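Local coordinates for protein cellobiose 2-epimerase (PDB 5ZHB) that catalyses the epimerization of cellobiose at carbon 2 of its reducing-end sugar, probably yielding the glucosyl-mannose disaccharide, at residues 115-126 and 188-199. Sequence-based numbering, arbitrary orientation.
Sequences AFGVYALTEYYR and HVLEAYTNLYRV
Neighbouring inner helices of the (α/α)6 barrel common to the N-acylglucosamine 2-epimerase family meet where Ala192 and Asn195 press against Tyr119 and Thr122, a worked example of near-parallel packing with a polar knob. The axes of 115-126 and 188-199 approach to 7.8 Å at 26°. Asn195 sits among Tyr119, Thr122, Glu123 and Arg126, its ND2 donating to Glu123 OE1 at 3.0 Å, almost within the amide plane and on that oxygen's anti lone pair; Arg126 NH1 salt-bridges the same OE1. More bent bonds run from ND2 to Thr122 OG1 (3.0 Å) and Tyr119 O (3.3 Å), while Asn195 OD1 accepts from Arg198 NH1 and a water shared with Glu123 OE1. With an alanine in place of Asn195, Arg198 NH1 would probably lose this acceptor and a gap is likely to open among the four residues. The Tyr119 ring, which a chi1 of -171° sets opposite its own backbone N, takes Glu191 CG over one face, 3.8 Å from its centroid. Ala192 lets the backbones close in, its CA 4.1 Å from Tyr119 CA. Arg379 holds both Tyr119 OH and Glu191 OE2; helix 131-145 packs against Val118 and Val199, and helix 49-66 flanks Glu123, whose OE2 is salt-bridged to Arg64.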
loop_
_atom_site.group_PDB
_atom_site.type_symbol
_atom_site.label_atom_id
_atom_site.label_comp_id
_atom_site.label_asym_id
_atom_site.label_seq_id
_atom_site.Cartn_x
_atom_site.Cartn_y
_atom_site.Cartn_z
ATOM N N ALA A 115 10.296 -3.337 2.377
ATOM C CA ALA A 115 9.026 -3.935 2.806
ATOM C C ALA A 115 8.145 -4.314 1.616
ATOM O O ALA A 115 7.671 -5.459 1.520
ATOM C CB ALA A 115 8.300 -3.001 3.766
ATOM N N PHE A 116 7.914 -3.354 0.714
ATOM C CA PHE A 116 7.150 -3.622 -0.493
ATOM C C PHE A 116 7.750 -4.794 -1.281
ATOM O O PHE A 116 7.004 -5.553 -1.858
ATOM C CB PHE A 116 6.928 -2.349 -1.322
ATOM C CG PHE A 116 5.542 -1.790 -0.992
ATOM C CD1 PHE A 116 4.409 -2.451 -1.423
ATOM C CD2 PHE A 116 5.385 -0.684 -0.171
ATOM C CE1 PHE A 116 3.134 -2.028 -1.053
ATOM C CE2 PHE A 116 4.108 -0.255 0.206
ATOM C CZ PHE A 116 2.993 -0.923 -0.236
ATOM N N GLY A 117 9.073 -4.953 -1.288
ATOM C CA GLY A 117 9.714 -6.096 -1.940
ATOM C C GLY A 117 9.288 -7.425 -1.332
ATOM O O GLY A 117 8.854 -8.340 -2.046
ATOM N N VAL A 118 9.321 -7.480 0.000
ATOM C CA VAL A 118 8.880 -8.675 0.712
ATOM C C VAL A 118 7.433 -8.995 0.391
ATOM O O VAL A 118 7.092 -10.146 0.072
ATOM C CB VAL A 118 9.087 -8.490 2.220
ATOM C CG1 VAL A 118 8.381 -9.567 3.035
ATOM C CG2 VAL A 118 10.567 -8.397 2.533
ATOM N N TYR A 119 6.575 -7.959 0.443
ATOM C CA TYR A 119 5.154 -8.140 0.175
ATOM C C TYR A 119 4.923 -8.714 -1.226
ATOM O O TYR A 119 4.105 -9.621 -1.403
ATOM C CB TYR A 119 4.468 -6.778 0.303
ATOM C CG TYR A 119 2.943 -6.790 0.271
ATOM C CD1 TYR A 119 2.197 -7.630 1.094
ATOM C CD2 TYR A 119 2.250 -5.931 -0.550
ATOM C CE1 TYR A 119 0.815 -7.603 1.110
ATOM C CE2 TYR A 119 0.862 -5.913 -0.575
ATOM C CZ TYR A 119 0.138 -6.737 0.273
ATOM O OH TYR A 119 -1.228 -6.670 0.234
ATOM N N ALA A 120 5.590 -8.150 -2.240
ATOM C CA ALA A 120 5.363 -8.573 -3.621
ATOM C C ALA A 120 5.974 -9.947 -3.934
ATOM O O ALA A 120 5.348 -10.766 -4.636
ATOM C CB ALA A 120 5.874 -7.524 -4.547
ATOM N N LEU A 121 7.169 -10.189 -3.402
ATOM C CA LEU A 121 7.894 -11.434 -3.644
ATOM C C LEU A 121 7.167 -12.603 -2.986
ATOM O O LEU A 121 7.085 -13.675 -3.575
ATOM C CB LEU A 121 9.333 -11.307 -3.142
ATOM C CG LEU A 121 10.274 -10.449 -3.996
ATOM C CD1 LEU A 121 11.488 -10.085 -3.196
ATOM C CD2 LEU A 121 10.675 -11.155 -5.265
ATOM N N THR A 122 6.613 -12.386 -1.779
ATOM C CA THR A 122 5.848 -13.423 -1.104
ATOM C C THR A 122 4.565 -13.706 -1.875
ATOM O O THR A 122 4.229 -14.867 -2.060
ATOM C CB THR A 122 5.631 -13.095 0.375
ATOM O OG1 THR A 122 4.958 -11.850 0.558
ATOM C CG2 THR A 122 6.951 -13.045 1.119
ATOM N N GLU A 123 3.900 -12.673 -2.417
ATOM C CA GLU A 123 2.689 -12.898 -3.185
ATOM C C GLU A 123 2.998 -13.708 -4.452
ATOM O O GLU A 123 2.253 -14.617 -4.831
ATOM C CB GLU A 123 2.027 -11.575 -3.550
ATOM C CG GLU A 123 0.598 -11.710 -4.070
ATOM C CD GLU A 123 -0.404 -12.205 -3.028
ATOM O OE1 GLU A 123 -0.134 -12.231 -1.806
ATOM O OE2 GLU A 123 -1.480 -12.605 -3.500
ATOM N N TYR A 124 4.113 -13.390 -5.113
ATOM C CA TYR A 124 4.504 -14.115 -6.307
ATOM C C TYR A 124 4.805 -15.561 -5.920
ATOM O O TYR A 124 4.444 -16.493 -6.637
ATOM C CB TYR A 124 5.696 -13.393 -6.936
ATOM C CG TYR A 124 6.177 -14.018 -8.238
ATOM C CD1 TYR A 124 5.430 -13.910 -9.389
ATOM C CD2 TYR A 124 7.428 -14.626 -8.319
ATOM C CE1 TYR A 124 5.888 -14.431 -10.587
ATOM C CE2 TYR A 124 7.888 -15.165 -9.504
ATOM C CZ TYR A 124 7.112 -15.073 -10.639
ATOM O OH TYR A 124 7.542 -15.577 -11.846
ATOM N N TYR A 125 5.419 -15.744 -4.747
ATOM C CA TYR A 125 5.721 -17.087 -4.288
ATOM C C TYR A 125 4.418 -17.863 -4.084
ATOM O O TYR A 125 4.330 -19.035 -4.424
ATOM C CB TYR A 125 6.584 -17.024 -3.035
ATOM C CG TYR A 125 6.949 -18.408 -2.521
ATOM C CD1 TYR A 125 7.986 -19.139 -3.096
ATOM C CD2 TYR A 125 6.215 -18.997 -1.501
ATOM C CE1 TYR A 125 8.318 -20.404 -2.623
ATOM C CE2 TYR A 125 6.521 -20.265 -1.039
ATOM C CZ TYR A 125 7.584 -20.960 -1.586
ATOM O OH TYR A 125 7.870 -22.189 -1.074
ATOM N N ARG A 126 3.374 -17.200 -3.575
ATOM C CA ARG A 126 2.109 -17.883 -3.340
ATOM C C ARG A 126 1.618 -18.561 -4.619
ATOM O O ARG A 126 1.026 -19.632 -4.544
ATOM C CB ARG A 126 1.020 -16.964 -2.765
ATOM C CG ARG A 126 1.406 -16.468 -1.380
ATOM C CD ARG A 126 0.468 -15.439 -0.798
ATOM N NE ARG A 126 -0.831 -16.030 -0.475
ATOM C CZ ARG A 126 -1.918 -15.350 -0.164
ATOM N NH1 ARG A 126 -1.921 -14.027 -0.179
ATOM N NH2 ARG A 126 -3.030 -16.002 0.120
ATOM N N HIS A 188 3.630 -0.634 6.403
ATOM C CA HIS A 188 3.998 -1.466 5.257
ATOM C C HIS A 188 4.979 -2.569 5.656
ATOM O O HIS A 188 4.983 -3.624 5.027
ATOM C CB HIS A 188 4.335 -0.609 4.032
ATOM C CG HIS A 188 3.125 0.150 3.618
ATOM N ND1 HIS A 188 2.038 -0.471 3.030
ATOM C CD2 HIS A 188 2.745 1.409 3.836
ATOM C CE1 HIS A 188 1.086 0.438 2.845
ATOM N NE2 HIS A 188 1.479 1.561 3.335
ATOM N N VAL A 189 5.766 -2.377 6.721
ATOM C CA VAL A 189 6.517 -3.499 7.247
ATOM C C VAL A 189 5.530 -4.553 7.761
ATOM O O VAL A 189 5.673 -5.731 7.464
ATOM C CB VAL A 189 7.550 -3.090 8.308
ATOM C CG1 VAL A 189 8.184 -4.308 8.986
ATOM C CG2 VAL A 189 8.616 -2.202 7.686
ATOM N N LEU A 190 4.531 -4.132 8.546
ATOM C CA LEU A 190 3.531 -5.079 9.054
ATOM C C LEU A 190 2.801 -5.794 7.913
ATOM O O LEU A 190 2.630 -7.010 7.928
ATOM C CB LEU A 190 2.584 -4.314 9.973
ATOM C CG LEU A 190 1.419 -5.117 10.560
ATOM C CD1 LEU A 190 1.879 -6.284 11.420
ATOM C CD2 LEU A 190 0.615 -4.171 11.390
ATOM N N GLU A 191 2.393 -5.041 6.893
ATOM C CA GLU A 191 1.699 -5.593 5.739
ATOM C C GLU A 191 2.565 -6.677 5.091
ATOM O O GLU A 191 2.092 -7.750 4.780
ATOM C CB GLU A 191 1.429 -4.423 4.792
ATOM C CG GLU A 191 0.920 -4.784 3.403
ATOM C CD GLU A 191 0.876 -3.544 2.522
ATOM O OE1 GLU A 191 1.927 -2.883 2.389
ATOM O OE2 GLU A 191 -0.200 -3.205 2.030
ATOM N N ALA A 192 3.834 -6.345 4.830
ATOM C CA ALA A 192 4.754 -7.261 4.178
ATOM C C ALA A 192 4.966 -8.531 5.008
ATOM O O ALA A 192 4.924 -9.660 4.507
ATOM C CB ALA A 192 6.045 -6.511 3.993
ATOM N N TYR A 193 5.198 -8.333 6.294
ATOM C CA TYR A 193 5.499 -9.444 7.185
ATOM C C TYR A 193 4.294 -10.359 7.354
ATOM O O TYR A 193 4.488 -11.559 7.500
ATOM C CB TYR A 193 5.934 -8.947 8.560
ATOM C CG TYR A 193 7.367 -8.435 8.650
ATOM C CD1 TYR A 193 8.142 -8.218 7.513
ATOM C CD2 TYR A 193 7.936 -8.174 9.890
ATOM C CE1 TYR A 193 9.444 -7.772 7.616
ATOM C CE2 TYR A 193 9.242 -7.732 10.006
ATOM C CZ TYR A 193 10.007 -7.550 8.865
ATOM O OH TYR A 193 11.291 -7.074 8.993
ATOM N N THR A 194 3.073 -9.797 7.367
ATOM C CA THR A 194 1.863 -10.618 7.330
ATOM C C THR A 194 1.907 -11.605 6.163
ATOM O O THR A 194 1.619 -12.801 6.336
ATOM C CB THR A 194 0.621 -9.743 7.241
ATOM O OG1 THR A 194 0.691 -8.959 8.424
ATOM C CG2 THR A 194 -0.678 -10.530 7.251
ATOM N N ASN A 195 2.287 -11.112 4.980
ATOM C CA ASN A 195 2.295 -11.926 3.768
ATOM C C ASN A 195 3.419 -12.963 3.815
ATOM O O ASN A 195 3.260 -14.091 3.296
ATOM C CB ASN A 195 2.309 -11.036 2.524
ATOM C CG ASN A 195 1.443 -11.565 1.411
ATOM O OD1 ASN A 195 0.299 -11.992 1.644
ATOM N ND2 ASN A 195 1.961 -11.558 0.185
ATOM N N LEU A 196 4.536 -12.586 4.443
ATOM C CA LEU A 196 5.682 -13.478 4.568
ATOM C C LEU A 196 5.279 -14.658 5.455
ATOM O O LEU A 196 5.567 -15.814 5.135
ATOM C CB LEU A 196 6.899 -12.726 5.103
ATOM C CG LEU A 196 8.193 -13.539 5.274
ATOM C CD1 LEU A 196 8.644 -14.254 4.004
ATOM C CD2 LEU A 196 9.313 -12.662 5.777
ATOM N N TYR A 197 4.559 -14.364 6.546
ATOM C CA TYR A 197 4.181 -15.397 7.504
ATOM C C TYR A 197 3.187 -16.372 6.870
ATOM O O TYR A 197 3.189 -17.554 7.206
ATOM C CB TYR A 197 3.653 -14.738 8.779
ATOM C CG TYR A 197 3.458 -15.751 9.893
ATOM C CD1 TYR A 197 4.518 -16.133 10.706
ATOM C CD2 TYR A 197 2.240 -16.408 10.045
ATOM C CE1 TYR A 197 4.353 -17.099 11.687
ATOM C CE2 TYR A 197 2.050 -17.345 11.047
ATOM C CZ TYR A 197 3.114 -17.696 11.858
ATOM O OH TYR A 197 2.912 -18.636 12.815
ATOM N N ARG A 198 2.357 -15.901 5.929
ATOM C CA ARG A 198 1.482 -16.782 5.172
ATOM C C ARG A 198 2.293 -17.851 4.447
ATOM O O ARG A 198 1.791 -18.924 4.173
ATOM C CB ARG A 198 0.638 -16.048 4.120
ATOM C CG ARG A 198 -0.424 -15.114 4.685
ATOM C CD ARG A 198 -1.229 -14.496 3.548
ATOM N NE ARG A 198 -2.428 -13.780 4.006
ATOM C CZ ARG A 198 -2.552 -12.465 4.209
ATOM N NH1 ARG A 198 -1.623 -11.593 3.808
ATOM N NH2 ARG A 198 -3.623 -12.043 4.845
ATOM N N VAL A 199 3.532 -17.543 4.080
ATOM C CA VAL A 199 4.278 -18.413 3.182
ATOM C C VAL A 199 5.439 -19.110 3.897
ATOM O O VAL A 199 6.025 -20.034 3.355
ATOM C CB VAL A 199 4.656 -17.400 2.083
ATOM C CG1 VAL A 199 6.133 -17.315 1.745
ATOM C CG2 VAL A 199 3.752 -17.543 0.882
HETATM O O HOH W 1 -1.224 -10.418 -0.047
#